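Local atomic coordinates of nitrate regulatory protein (Klebsiella oxytoca, PDB entry 4AKK), a protein that senses nitrate and nitrite and, in response, binds the leader RNA of the nasF operon to let transcription continue past its terminator. Residues I82-G87 and K143-R148; W133-L138 and S160-H165; Q201-G206 and C284-R289. All coordinates share one frame; numbering follows the deposited sequence.

Interaction 1 (I82-G87 and K143-R148); sequences IWLCSG and KRVRDR
Trp83 turns the edge of its indole to the end of the helix 138-147, so that the carbonyl oxygens Val145 O and Arg146 O both lie close to the ring plane. The second flat group, the Arg148 guanidinium, stands nearly perpendicular to that indole, at 89°, and carries Gly87 O over the centre of one face, 3.3 Å above the plane. The indole edge is used in two ways. Trp83 NE1 donates to Val145 O at 2.8 Å. Farther along, Trp83 CZ2 merely touches Arg146 O at 3.6 Å. The N-H comes from above the carbonyl plane of Val145, and the backbone N of Arg148 reaches the same oxygen from the other face, giving it two donors. CG of Trp83 is anti to the backbone N (chi1 169°), which sets CG on the side of helix 138-147, and the ring extends from there. Tryptophan suits the place because it joins one polar N-H to a broad apolar surface: Trp83 CD1 packs on Val145 CG1 at 3.7 Å.

Both helices of this nitrate-sensing domain stop here in Schellman motifs, with Gly87 and Arg148 as the residues of positive phi. Such a backbone comes easily to glycine, which has no side chain for the Arg148 guanidinium to meet, and Arg148 NH2 approaches Gly87 CA to 3.1 Å. The bend of the arginine at chi3 (49°) sets NE on course for Gly87, while Arg148 CG passes Trp83 NE1 at 3.5 Å. A water takes a hydrogen bond from Arg148 NH2 and donates one to Leu84 O, tying the two helix ends together. Leu84 CD2 lies 3.8 Å from Arg148 CA, and its side chain continues onto Ala152 and Ala155 of the helix 152-167.

Interaction 2 (W133-L138 and S160-H165); sequences WYLPQL and SRIIRH
Tyr134 and Ile162 bring the two backbones closest, with their CA atoms 6.0 Å apart. The segment 160-165 is regular helix. In 133-138 the regular bonding gives way: residues 135-137 keep helical torsions, but Gln137 N bonds to Tyr134 O and Leu138 N to Leu135 O, three residues back.

Tyr134 fills the middle of the contact; tyrosine offers a flat ring for Arg161 and His165 to pack on and a hydroxyl that reaches a water shared with His165 NE2. Its ring has Trp133 CD1 over the centre of one face and Arg161 CG over the opposite face, nearer the rim. The arginine crosses the tyrosine at about a right angle, its guanidinium tilted 41° from the ring. The bend at chi3 (65°) turns Arg161 NE to within 3.3 Å of Tyr134 CE1, and CZ follows at the same distance. His165 lies on the same side of the ring as Arg161, slid toward CE2 and CD2; its plane is within 11° of the ring's, but the rings, with centroids 4.7 Å apart, barely overlap. A second water donates to Gln137 OE1 and accepts from Arg161 NH2.

Here the chain leaves helix 122-134 and turns into helix 138-147 within the all-helical nitrate-sensing domain, and helix 152-167 lies against the turn. Ile162 supplies the apolar part: its CG2 touches Leu135 CD2 at 3.6 Å, while Ile162 CD1 reaches Leu138 CD2 at 3.5 Å. Branched aliphatic chains suit this inner side, because Leu73 of helix 56-85 and Leu106 and Phe109 of helix 92-117 continue the oily layer. At the aromatic side, the second subunit packs its Ile331 on Tyr134 and its Ala332 on His165.

Interaction 3 (Q201-G206 and C284-R289); sequences QERALG and CAQTQR. With EDO (1,2-ethanediol), chain C.
Arg289 NH1 donates two hydrogen bonds, one to Glu202 OE1 across the contact and one to Gln286 OE1 a turn back on its own helix. The helices 180-212 and 277-312 that carry these residues run antiparallel in the helical nitrate-sensing domain, their local axes 9.8 Å apart at 174°. The salt bridge from Arg289 NH1 to Glu202 OE1, 2.9 Å long, is fairly straight at 166°; the acceptor lies in the guanidinium plane but is met from above the carboxylate plane. The bond from Arg289 NH1 to Gln286 OE1, 3.0 Å long, uses a lone pair in the amide plane.

A glutamine can serve both neighbours: Gln286 NE2 also gives a weak bond to Glu202 OE2 at 3.0 Å. The bend at chi2 (-77°) turns CD back toward helix 180-212, so NE2 reaches Glu202 and OE1 reaches Arg289. Farther off, Arg263 forms a salt bridge with Glu202 OE2, and Gln230 bonds both to Glu202 OE1 and to Arg289 NH2. The two arginines, whose like charges lie close together, would be expected to keep the buried carboxylate ionised, and it to offset their repulsion.

Arg203 runs the other way past Gln286, its long aliphatic stem packed between the helices with CG 3.7 Å from Gln286 CB. Arg203 NH2 donates to O1 of a bound 1,2-ethanediol at 2.7 Å, probably from the crystallisation liquor, which Arg77 also holds. Arg203 NH1 donates to Thr287 OG1 at 2.9 Å, and that hydroxyl is also hydrogen-bonded to Phe283 O.

How the interactions relate
All three contacts belong to the nitrate- and nitrite-sensing part of the chain, an all-helical bundle, with their centres about 18 to 21 Å apart. Interactions 1 and 2 interlock along the sequence: 133-138 precedes 143-148, and 160-165 follows it, so helix 138-147, used by interaction 1, lies in the chain between the two helices that interaction 2 joins. Interaction 3 comes later, joining helices 180-212 and 277-312. It touches interaction 2 where Ser160 OG packs on Gln201 CG, 4.1 Å away, whereas interaction 1 touches neither. Interaction 1 is at the surface and the other two are buried; interaction 2 also meets the second subunit, so bundle packing and dimer interface are contiguous there.

Interaction 1 (I82-G87 and K143-R148)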
# COMPACT_ATOMS: atom_id res chain seq x y z
N ILE A 82 -26.55 -24.35 4.61
CA ILE A 82 -27.69 -25.04 3.99
C ILE A 82 -28.52 -25.75 5.06
O ILE A 82 -29.75 -25.73 5.03
CB ILE A 82 -27.25 -26.05 2.90
CG1 ILE A 82 -26.45 -25.34 1.79
CG2 ILE A 82 -28.46 -26.71 2.27
CD1 ILE A 82 -27.31 -24.42 0.93
N TRP A 83 -27.84 -26.39 5.99
CA TRP A 83 -28.48 -26.93 7.18
C TRP A 83 -29.39 -25.88 7.83
O TRP A 83 -30.57 -26.15 8.08
CB TRP A 83 -27.42 -27.43 8.15
CG TRP A 83 -27.93 -27.76 9.49
CD1 TRP A 83 -27.72 -27.05 10.64
CD2 TRP A 83 -28.73 -28.88 9.85
NE1 TRP A 83 -28.35 -27.66 11.69
CE2 TRP A 83 -28.98 -28.79 11.24
CE3 TRP A 83 -29.27 -29.96 9.14
CZ2 TRP A 83 -29.74 -29.74 11.93
CZ3 TRP A 83 -30.02 -30.90 9.83
CH2 TRP A 83 -30.25 -30.78 11.22
N LEU A 84 -28.86 -24.69 8.10
CA LEU A 84 -29.65 -23.66 8.79
C LEU A 84 -30.78 -23.07 7.93
O LEU A 84 -31.92 -22.97 8.38
CB LEU A 84 -28.75 -22.55 9.37
CG LEU A 84 -27.78 -22.97 10.48
CD1 LEU A 84 -26.69 -21.91 10.70
CD2 LEU A 84 -28.50 -23.30 11.80
N CYS A 85 -30.47 -22.70 6.68
CA CYS A 85 -31.47 -22.13 5.77
C CYS A 85 -32.58 -23.11 5.38
O CYS A 85 -33.67 -22.69 4.97
CB CYS A 85 -30.81 -21.64 4.48
SG CYS A 85 -29.70 -20.20 4.61
N SER A 86 -32.29 -24.41 5.46
CA SER A 86 -33.30 -25.43 5.15
C SER A 86 -34.03 -25.89 6.41
O SER A 86 -34.77 -26.88 6.39
CB SER A 86 -32.65 -26.64 4.47
OG SER A 86 -31.98 -27.44 5.42
N GLY A 87 -33.81 -25.18 7.51
CA GLY A 87 -34.47 -25.52 8.77
C GLY A 87 -34.17 -26.91 9.28
O GLY A 87 -35.05 -27.59 9.80
N LYS A 143 -22.19 -26.66 18.00
CA LYS A 143 -23.34 -27.01 18.82
C LYS A 143 -24.54 -26.13 18.47
O LYS A 143 -25.65 -26.62 18.26
CB LYS A 143 -23.02 -26.91 20.31
CG LYS A 143 -24.18 -27.34 21.19
CD LYS A 143 -23.78 -27.45 22.66
CE LYS A 143 -24.96 -27.89 23.51
NZ LYS A 143 -24.73 -27.62 24.96
N ARG A 144 -24.31 -24.83 18.38
CA ARG A 144 -25.40 -23.93 18.02
C ARG A 144 -25.89 -24.22 16.62
O ARG A 144 -27.09 -24.14 16.37
CB ARG A 144 -24.98 -22.46 18.14
CG ARG A 144 -24.97 -21.98 19.57
CD ARG A 144 -24.87 -20.48 19.69
NE ARG A 144 -24.84 -20.10 21.10
CZ ARG A 144 -25.92 -19.98 21.86
NH1 ARG A 144 -27.12 -20.19 21.34
NH2 ARG A 144 -25.79 -19.64 23.13
N VAL A 145 -24.97 -24.53 15.71
CA VAL A 145 -25.37 -24.87 14.36
C VAL A 145 -26.28 -26.11 14.39
O VAL A 145 -27.37 -26.10 13.81
CB VAL A 145 -24.15 -25.10 13.42
CG1 VAL A 145 -24.60 -25.81 12.14
CG2 VAL A 145 -23.49 -23.77 13.08
N ARG A 146 -25.84 -27.16 15.08
CA ARG A 146 -26.66 -28.37 15.20
C ARG A 146 -28.04 -28.08 15.79
O ARG A 146 -29.06 -28.47 15.22
CB ARG A 146 -25.98 -29.43 16.07
CG ARG A 146 -24.59 -29.78 15.63
CD ARG A 146 -24.12 -31.04 16.31
NE ARG A 146 -22.68 -30.97 16.55
CZ ARG A 146 -22.14 -30.72 17.73
NH1 ARG A 146 -22.92 -30.52 18.79
NH2 ARG A 146 -20.82 -30.67 17.86
N ASP A 147 -28.05 -27.40 16.93
CA ASP A 147 -29.29 -27.09 17.63
C ASP A 147 -30.06 -26.00 16.89
O ASP A 147 -31.17 -25.65 17.28
CB ASP A 147 -28.99 -26.63 19.06
CG ASP A 147 -28.17 -27.65 19.83
OD1 ASP A 147 -28.10 -28.80 19.37
OD2 ASP A 147 -27.59 -27.31 20.89
N ARG A 148 -29.47 -25.48 15.82
CA ARG A 148 -30.09 -24.40 15.06
C ARG A 148 -30.46 -23.22 15.98
O ARG A 148 -31.49 -22.56 15.79
CB ARG A 148 -31.31 -24.93 14.30
CG ARG A 148 -31.01 -26.22 13.50
CD ARG A 148 -32.26 -26.84 12.89
NE ARG A 148 -33.04 -25.83 12.19
CZ ARG A 148 -34.33 -25.60 12.39
NH1 ARG A 148 -35.03 -26.34 13.25
NH2 ARG A 148 -34.93 -24.63 11.71
O HOH W 1 -32.47 -22.92 10.95

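Interaction 2 (W133-L138 and S160-H165)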
# COMPACT_ATOMS: atom_id res chain seq x y z
N TRP A 133 -6.47 -18.05 18.70
CA TRP A 133 -7.40 -17.63 19.74
C TRP A 133 -8.84 -18.01 19.40
O TRP A 133 -9.60 -18.44 20.27
CB TRP A 133 -7.29 -16.12 19.98
CG TRP A 133 -8.34 -15.56 20.89
CD1 TRP A 133 -9.64 -15.28 20.58
CD2 TRP A 133 -8.17 -15.17 22.26
NE1 TRP A 133 -10.29 -14.76 21.67
CE2 TRP A 133 -9.41 -14.68 22.71
CE3 TRP A 133 -7.09 -15.19 23.15
CZ2 TRP A 133 -9.60 -14.22 24.02
CZ3 TRP A 133 -7.28 -14.73 24.44
CH2 TRP A 133 -8.52 -14.25 24.86
N TYR A 134 -9.21 -17.87 18.14
CA TYR A 134 -10.57 -18.17 17.69
C TYR A 134 -10.84 -19.64 17.42
O TYR A 134 -11.98 -20.08 17.46
CB TYR A 134 -10.90 -17.38 16.43
CG TYR A 134 -11.11 -15.91 16.68
CD1 TYR A 134 -12.34 -15.43 17.11
CD2 TYR A 134 -10.08 -15.01 16.50
CE1 TYR A 134 -12.53 -14.08 17.35
CE2 TYR A 134 -10.26 -13.66 16.74
CZ TYR A 134 -11.49 -13.20 17.17
OH TYR A 134 -11.66 -11.86 17.40
N LEU A 135 -9.80 -20.41 17.11
CA LEU A 135 -9.99 -21.81 16.73
C LEU A 135 -10.78 -22.65 17.74
O LEU A 135 -11.66 -23.42 17.34
CB LEU A 135 -8.65 -22.47 16.38
CG LEU A 135 -8.09 -22.00 15.04
CD1 LEU A 135 -6.73 -22.62 14.74
CD2 LEU A 135 -9.07 -22.29 13.91
N PRO A 136 -10.50 -22.52 19.05
CA PRO A 136 -11.22 -23.33 20.03
C PRO A 136 -12.70 -22.99 20.14
O PRO A 136 -13.43 -23.68 20.85
CB PRO A 136 -10.52 -22.99 21.35
CG PRO A 136 -9.20 -22.42 20.97
CD PRO A 136 -9.44 -21.71 19.67
N GLN A 137 -13.15 -21.95 19.46
CA GLN A 137 -14.55 -21.56 19.53
C GLN A 137 -15.40 -22.36 18.55
O GLN A 137 -16.62 -22.28 18.57
CB GLN A 137 -14.71 -20.06 19.28
CG GLN A 137 -13.82 -19.21 20.15
CD GLN A 137 -14.27 -17.77 20.22
OE1 GLN A 137 -15.01 -17.29 19.35
NE2 GLN A 137 -13.83 -17.06 21.25
N LEU A 138 -14.74 -23.16 17.72
CA LEU A 138 -15.45 -24.02 16.78
C LEU A 138 -16.43 -24.97 17.45
O LEU A 138 -17.51 -25.22 16.92
CB LEU A 138 -14.47 -24.80 15.92
CG LEU A 138 -13.90 -24.01 14.75
CD1 LEU A 138 -12.81 -24.81 14.06
CD2 LEU A 138 -15.02 -23.64 13.78
N SER A 160 -16.40 -17.08 8.83
CA SER A 160 -15.64 -16.14 8.03
C SER A 160 -14.54 -15.47 8.85
O SER A 160 -13.48 -15.17 8.32
CB SER A 160 -16.56 -15.07 7.44
OG SER A 160 -17.48 -15.66 6.53
N ARG A 161 -14.82 -15.19 10.13
CA ARG A 161 -13.85 -14.53 11.00
C ARG A 161 -12.66 -15.44 11.33
O ARG A 161 -11.51 -14.99 11.32
CB ARG A 161 -14.52 -14.06 12.29
CG ARG A 161 -13.53 -13.60 13.35
CD ARG A 161 -14.23 -13.00 14.55
NE ARG A 161 -15.03 -13.99 15.27
CZ ARG A 161 -15.68 -13.75 16.40
NH1 ARG A 161 -15.61 -12.55 16.97
NH2 ARG A 161 -16.39 -14.72 16.97
N ILE A 162 -12.92 -16.71 11.62
CA ILE A 162 -11.85 -17.67 11.83
C ILE A 162 -10.97 -17.75 10.58
O ILE A 162 -9.74 -17.73 10.65
CB ILE A 162 -12.40 -19.06 12.15
CG1 ILE A 162 -13.09 -19.05 13.52
CG2 ILE A 162 -11.28 -20.11 12.12
CD1 ILE A 162 -13.83 -20.33 13.85
N ILE A 163 -11.63 -17.82 9.43
CA ILE A 163 -10.95 -17.88 8.14
C ILE A 163 -10.06 -16.67 7.85
O ILE A 163 -8.93 -16.81 7.37
CB ILE A 163 -11.97 -18.09 6.99
CG1 ILE A 163 -12.52 -19.53 7.05
CG2 ILE A 163 -11.30 -17.83 5.64
CD1 ILE A 163 -13.79 -19.78 6.22
N ARG A 164 -10.56 -15.48 8.15
CA ARG A 164 -9.82 -14.25 7.88
C ARG A 164 -8.52 -14.13 8.68
O ARG A 164 -7.49 -13.68 8.16
CB ARG A 164 -10.71 -13.03 8.13
CG ARG A 164 -9.95 -11.70 8.12
CD ARG A 164 -10.92 -10.53 8.11
NE ARG A 164 -11.90 -10.65 9.18
CZ ARG A 164 -11.74 -10.13 10.39
NH1 ARG A 164 -10.64 -9.44 10.69
NH2 ARG A 164 -12.69 -10.30 11.31
N HIS A 165 -8.56 -14.52 9.95
CA HIS A 165 -7.36 -14.50 10.78
C HIS A 165 -6.34 -15.56 10.37
O HIS A 165 -5.14 -15.36 10.52
CB HIS A 165 -7.72 -14.64 12.25
CG HIS A 165 -8.48 -13.47 12.78
ND1 HIS A 165 -8.21 -12.15 12.75
CD2 HIS A 165 -9.71 -13.60 13.39
CE1 HIS A 165 -9.27 -11.51 13.35
NE2 HIS A 165 -10.16 -12.40 13.73
O HOH W 2 -11.91 -10.37 15.14
O HOH W 3 -16.33 -17.57 17.15

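Interaction 3 (Q201-G206 and C284-R289)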
# COMPACT_ATOMS: atom_id res chain seq x y z
N GLN A 201 -17.68 -16.25 0.29
CA GLN A 201 -18.63 -15.34 0.91
C GLN A 201 -19.76 -14.95 -0.05
O GLN A 201 -20.90 -14.81 0.37
CB GLN A 201 -17.93 -14.10 1.49
CG GLN A 201 -17.00 -14.45 2.62
CD GLN A 201 -16.28 -13.25 3.18
OE1 GLN A 201 -16.71 -12.11 2.98
NE2 GLN A 201 -15.17 -13.49 3.88
N GLU A 202 -19.43 -14.79 -1.33
CA GLU A 202 -20.47 -14.64 -2.37
C GLU A 202 -21.48 -15.80 -2.34
O GLU A 202 -22.69 -15.58 -2.46
CB GLU A 202 -19.84 -14.57 -3.76
CG GLU A 202 -20.85 -14.41 -4.91
CD GLU A 202 -20.22 -14.62 -6.29
OE1 GLU A 202 -18.97 -14.57 -6.38
OE2 GLU A 202 -20.97 -14.82 -7.27
N ARG A 203 -20.99 -17.03 -2.21
CA ARG A 203 -21.90 -18.18 -2.19
C ARG A 203 -22.86 -18.05 -1.01
O ARG A 203 -24.08 -18.12 -1.17
CB ARG A 203 -21.13 -19.51 -2.12
CG ARG A 203 -22.05 -20.74 -1.90
CD ARG A 203 -21.28 -22.07 -1.84
NE ARG A 203 -20.45 -22.17 -0.65
CZ ARG A 203 -19.66 -23.20 -0.35
NH1 ARG A 203 -19.59 -24.26 -1.17
NH2 ARG A 203 -18.94 -23.19 0.76
N ALA A 204 -22.31 -17.81 0.18
CA ALA A 204 -23.11 -17.68 1.41
C ALA A 204 -24.14 -16.55 1.35
O ALA A 204 -25.29 -16.73 1.73
CB ALA A 204 -22.19 -17.50 2.63
N LEU A 205 -23.74 -15.39 0.87
CA LEU A 205 -24.66 -14.26 0.83
C LEU A 205 -25.77 -14.50 -0.18
O LEU A 205 -26.94 -14.25 0.09
CB LEU A 205 -23.90 -12.97 0.51
CG LEU A 205 -22.92 -12.54 1.61
CD1 LEU A 205 -22.09 -11.36 1.16
CD2 LEU A 205 -23.63 -12.24 2.94
N GLY A 206 -25.41 -15.01 -1.36
CA GLY A 206 -26.39 -15.26 -2.40
C GLY A 206 -27.41 -16.30 -1.97
O GLY A 206 -28.59 -16.17 -2.26
N CYS A 284 -25.01 -24.95 -5.41
CA CYS A 284 -24.35 -26.05 -6.11
C CYS A 284 -23.44 -25.54 -7.20
O CYS A 284 -22.29 -25.98 -7.31
CB CYS A 284 -25.37 -27.05 -6.66
SG CYS A 284 -26.19 -27.99 -5.33
N ALA A 285 -23.94 -24.61 -8.01
CA ALA A 285 -23.10 -23.99 -9.02
C ALA A 285 -21.85 -23.37 -8.38
O ALA A 285 -20.74 -23.52 -8.89
CB ALA A 285 -23.88 -22.95 -9.81
N GLN A 286 -22.03 -22.67 -7.26
CA GLN A 286 -20.91 -21.98 -6.61
C GLN A 286 -19.95 -22.99 -6.01
O GLN A 286 -18.74 -22.80 -6.03
CB GLN A 286 -21.41 -21.05 -5.49
CG GLN A 286 -22.17 -19.84 -5.98
CD GLN A 286 -21.26 -18.76 -6.53
OE1 GLN A 286 -20.04 -18.92 -6.59
NE2 GLN A 286 -21.85 -17.63 -6.94
N THR A 287 -20.48 -24.07 -5.46
CA THR A 287 -19.63 -25.10 -4.88
C THR A 287 -18.74 -25.78 -5.93
O THR A 287 -17.60 -26.14 -5.64
CB THR A 287 -20.47 -26.14 -4.15
OG1 THR A 287 -21.26 -25.49 -3.16
CG2 THR A 287 -19.57 -27.20 -3.49
N GLN A 288 -19.25 -25.95 -7.15
CA GLN A 288 -18.44 -26.54 -8.22
C GLN A 288 -17.34 -25.56 -8.63
O GLN A 288 -16.19 -25.94 -8.90
CB GLN A 288 -19.30 -26.88 -9.44
CG GLN A 288 -18.46 -27.29 -10.66
CD GLN A 288 -19.28 -27.92 -11.78
OE1 GLN A 288 -19.21 -29.13 -11.99
NE2 GLN A 288 -20.05 -27.10 -12.49
N ARG A 289 -17.72 -24.29 -8.66
CA ARG A 289 -16.78 -23.21 -8.92
C ARG A 289 -15.65 -23.19 -7.91
O ARG A 289 -14.49 -23.05 -8.27
CB ARG A 289 -17.53 -21.88 -8.89
CG ARG A 289 -16.68 -20.68 -9.20
CD ARG A 289 -17.44 -19.43 -8.84
NE ARG A 289 -16.66 -18.22 -9.02
CZ ARG A 289 -16.92 -17.07 -8.41
NH1 ARG A 289 -17.95 -17.00 -7.56
NH2 ARG A 289 -16.17 -15.99 -8.64
C1 EDO C . -19.99 -20.06 2.03
O1 EDO C . -19.40 -21.25 2.55
C2 EDO C . -21.24 -20.38 1.23
O2 EDO C . -22.33 -20.90 2.00